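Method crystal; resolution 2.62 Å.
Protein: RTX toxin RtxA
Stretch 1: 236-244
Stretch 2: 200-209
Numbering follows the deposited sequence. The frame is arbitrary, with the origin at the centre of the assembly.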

# COMPACT_ATOMS: atom_id res chain seq x y z
N GLN A 236 -14.61 -4.98 4.50
CA GLN A 236 -13.30 -5.34 3.98
C GLN A 236 -12.55 -4.10 3.46
O GLN A 236 -13.07 -3.33 2.63
CB GLN A 236 -13.43 -6.38 2.87
CG GLN A 236 -14.16 -7.64 3.32
CD GLN A 236 -13.66 -8.91 2.64
OE1 GLN A 236 -14.45 -9.71 2.15
NE2 GLN A 236 -12.34 -9.12 2.65
N PHE A 237 -11.32 -3.93 3.95
CA PHE A 237 -10.47 -2.81 3.58
C PHE A 237 -11.17 -1.46 3.79
O PHE A 237 -11.04 -0.55 2.97
CB PHE A 237 -10.03 -2.91 2.11
CG PHE A 237 -9.32 -4.19 1.75
CD1 PHE A 237 -7.98 -4.37 2.07
CD2 PHE A 237 -9.97 -5.17 1.02
CE1 PHE A 237 -7.32 -5.54 1.70
CE2 PHE A 237 -9.32 -6.33 0.65
CZ PHE A 237 -7.98 -6.51 0.98
N SER A 238 -11.91 -1.33 4.89
CA SER A 238 -12.46 -0.03 5.29
C SER A 238 -11.39 0.78 6.02
O SER A 238 -10.85 0.32 7.04
CB SER A 238 -13.69 -0.21 6.18
OG SER A 238 -14.04 1.00 6.83
N VAL A 239 -11.08 1.97 5.50
CA VAL A 239 -10.08 2.87 6.12
C VAL A 239 -10.52 3.25 7.53
O VAL A 239 -9.74 3.19 8.48
CB VAL A 239 -9.90 4.17 5.30
CG1 VAL A 239 -9.02 5.17 6.04
CG2 VAL A 239 -9.30 3.86 3.94
N GLU A 240 -11.78 3.70 7.62
CA GLU A 240 -12.46 4.01 8.89
C GLU A 240 -12.29 2.89 9.93
O GLU A 240 -11.74 3.12 11.02
CB GLU A 240 -13.95 4.24 8.61
CG GLU A 240 -14.60 5.37 9.40
CD GLU A 240 -15.99 5.72 8.88
OE1 GLU A 240 -16.22 5.61 7.65
OE2 GLU A 240 -16.85 6.11 9.70
N LYS A 241 -12.74 1.69 9.56
CA LYS A 241 -12.69 0.51 10.43
C LYS A 241 -11.25 0.17 10.84
O LYS A 241 -10.97 -0.04 12.02
CB LYS A 241 -13.34 -0.69 9.73
CG LYS A 241 -13.40 -1.98 10.54
CD LYS A 241 -14.44 -2.93 9.96
CE LYS A 241 -14.04 -4.40 10.08
NZ LYS A 241 -13.91 -4.83 11.50
N ASN A 242 -10.35 0.16 9.87
CA ASN A 242 -8.94 -0.13 10.12
C ASN A 242 -8.22 0.99 10.92
O ASN A 242 -7.09 0.79 11.39
CB ASN A 242 -8.20 -0.34 8.79
CG ASN A 242 -8.67 -1.57 8.03
OD1 ASN A 242 -9.85 -1.93 8.04
ND2 ASN A 242 -7.74 -2.18 7.30
N LEU A 243 -8.84 2.16 11.04
CA LEU A 243 -8.21 3.30 11.75
C LEU A 243 -8.57 3.36 13.23
O LEU A 243 -7.88 4.02 14.02
CB LEU A 243 -8.59 4.63 11.09
CG LEU A 243 -7.67 5.18 10.00
CD1 LEU A 243 -8.25 6.48 9.44
CD2 LEU A 243 -6.27 5.42 10.53
N LYS A 244 -9.68 2.70 13.60
CA LYS A 244 -10.23 2.76 14.95
C LYS A 244 -9.24 2.24 15.97
O LYS A 244 -8.87 1.08 15.93
CB LYS A 244 -11.51 1.93 15.07
CG LYS A 244 -12.71 2.52 14.35
CD LYS A 244 -13.99 1.77 14.66
CE LYS A 244 -14.60 2.18 16.01
NZ LYS A 244 -16.07 2.42 15.90
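Stretch 2 (200-209) GLLLDRPMPS

Stretch 2 is extended as a strand in Leu 201, Leu 202, Leu 203 and Asp 204; Arg 205 (phi/psi 50/52°) breaks the extended run, and Pro 206 (-61/160°) and Met 207 (-90/115°) resume it. Stretch 1 begins as loop, with Phe 237 at positive phi (54/40°), and from about Val 239 coils into a short, weakly bonded helix. The two run in opposite senses: Ser 238 lies beside Ser 209, their CA atoms 4.1 Å apart, and Val 239 beside Pro 208, CA to CA 5.2 Å, whereas by Leu 243 and Leu 201 the CA atoms have separated to 10.7 Å.

At the close end, Val 239 N donates a nearly straight hydrogen bond to Pro 208 O (2.9 Å, 166°). An amide at the start of a helix has no partner in a preceding turn, and a proline, though unable to donate through its own nitrogen, still offers its carbonyl. Two CA-H...O contacts accompany this bond, Ser 238 CA to the same Pro 208 O at 3.3 Å and Ser 209 CA to Phe 237 O at 3.2 Å. Ser 238 suits the N-cap: its OG accepts from Lys 241 N at 3.1 Å.

Val 239 points toward stretch 2, and its compact, branched side chain can fill space near the backbone: CG1 lies 3.8 Å from Leu 203 CD1, and CG2 4.5 Å from Pro 206 CB. Met 207, long and flexible, brings SD to 3.8 Å from Phe 237 CB and 5.0 Å from the Phe 237 ring centroid, an oblique sulfur-aromatic approach. Farther along, Leu 243 CD2 meets Leu 201 CD2 at 4.3 Å across the wider gap. Alternation along the strand turns Leu 201 and Leu 203 toward the helix, leaving Leu 202 and Asp 204 out of reach.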

# COMPACT_ATOMS: atom_id res chain seq x y z
N GLY A 200 4.14 9.24 10.55
CA GLY A 200 2.85 9.62 9.99
C GLY A 200 2.36 8.74 8.86
O GLY A 200 3.12 7.98 8.26
N LEU A 201 1.08 8.88 8.56
CA LEU A 201 0.41 8.07 7.55
C LEU A 201 0.00 8.95 6.39
O LEU A 201 -0.70 9.94 6.58
CB LEU A 201 -0.84 7.43 8.15
CG LEU A 201 -1.85 6.88 7.13
CD1 LEU A 201 -1.24 5.74 6.32
CD2 LEU A 201 -3.13 6.44 7.81
N LEU A 202 0.39 8.55 5.18
CA LEU A 202 -0.20 9.12 3.96
C LEU A 202 -1.16 8.13 3.33
O LEU A 202 -0.74 7.10 2.81
CB LEU A 202 0.88 9.51 2.94
CG LEU A 202 0.41 9.68 1.49
CD1 LEU A 202 -0.62 10.80 1.38
CD2 LEU A 202 1.57 9.93 0.55
N LEU A 203 -2.44 8.47 3.34
CA LEU A 203 -3.44 7.79 2.51
C LEU A 203 -3.44 8.39 1.10
O LEU A 203 -4.13 9.37 0.83
CB LEU A 203 -4.83 7.92 3.15
CG LEU A 203 -5.00 7.33 4.57
CD1 LEU A 203 -6.33 7.75 5.19
CD2 LEU A 203 -4.87 5.82 4.58
N ASP A 204 -2.65 7.79 0.22
CA ASP A 204 -2.49 8.29 -1.16
C ASP A 204 -3.60 7.73 -2.03
O ASP A 204 -3.56 6.57 -2.40
CB ASP A 204 -1.10 7.87 -1.72
CG ASP A 204 -0.88 8.28 -3.19
OD1 ASP A 204 -1.70 9.07 -3.73
OD2 ASP A 204 0.12 7.82 -3.80
N ARG A 205 -4.57 8.56 -2.39
CA ARG A 205 -5.64 8.15 -3.31
C ARG A 205 -6.26 6.82 -2.86
O ARG A 205 -6.35 5.87 -3.63
CB ARG A 205 -5.12 8.02 -4.75
CG ARG A 205 -4.54 9.30 -5.33
CD ARG A 205 -3.70 9.03 -6.59
NE ARG A 205 -2.34 8.59 -6.27
CZ ARG A 205 -1.45 8.14 -7.16
NH1 ARG A 205 -1.75 8.09 -8.45
NH2 ARG A 205 -0.26 7.72 -6.75
N PRO A 206 -6.67 6.75 -1.58
CA PRO A 206 -7.09 5.53 -0.94
C PRO A 206 -8.28 4.84 -1.57
O PRO A 206 -9.11 5.47 -2.23
CB PRO A 206 -7.50 6.00 0.45
CG PRO A 206 -8.00 7.36 0.20
CD PRO A 206 -6.96 7.90 -0.71
N MET A 207 -8.39 3.55 -1.26
CA MET A 207 -9.63 2.80 -1.36
C MET A 207 -10.29 2.95 -0.01
O MET A 207 -9.74 2.50 0.98
CB MET A 207 -9.31 1.32 -1.59
CG MET A 207 -10.43 0.37 -1.24
SD MET A 207 -9.90 -1.34 -1.39
CE MET A 207 -9.72 -1.51 -3.16
N PRO A 208 -11.46 3.62 0.05
CA PRO A 208 -11.98 3.85 1.39
C PRO A 208 -12.60 2.60 1.95
O PRO A 208 -12.69 2.44 3.16
CB PRO A 208 -13.06 4.88 1.16
CG PRO A 208 -13.61 4.51 -0.18
CD PRO A 208 -12.39 4.13 -0.98
N SER A 209 -13.04 1.75 1.04
CA SER A 209 -13.64 0.47 1.35
C SER A 209 -13.65 -0.26 0.01
O SER A 209 -13.72 0.37 -1.04
CB SER A 209 -15.06 0.64 1.90
OG SER A 209 -16.02 0.77 0.87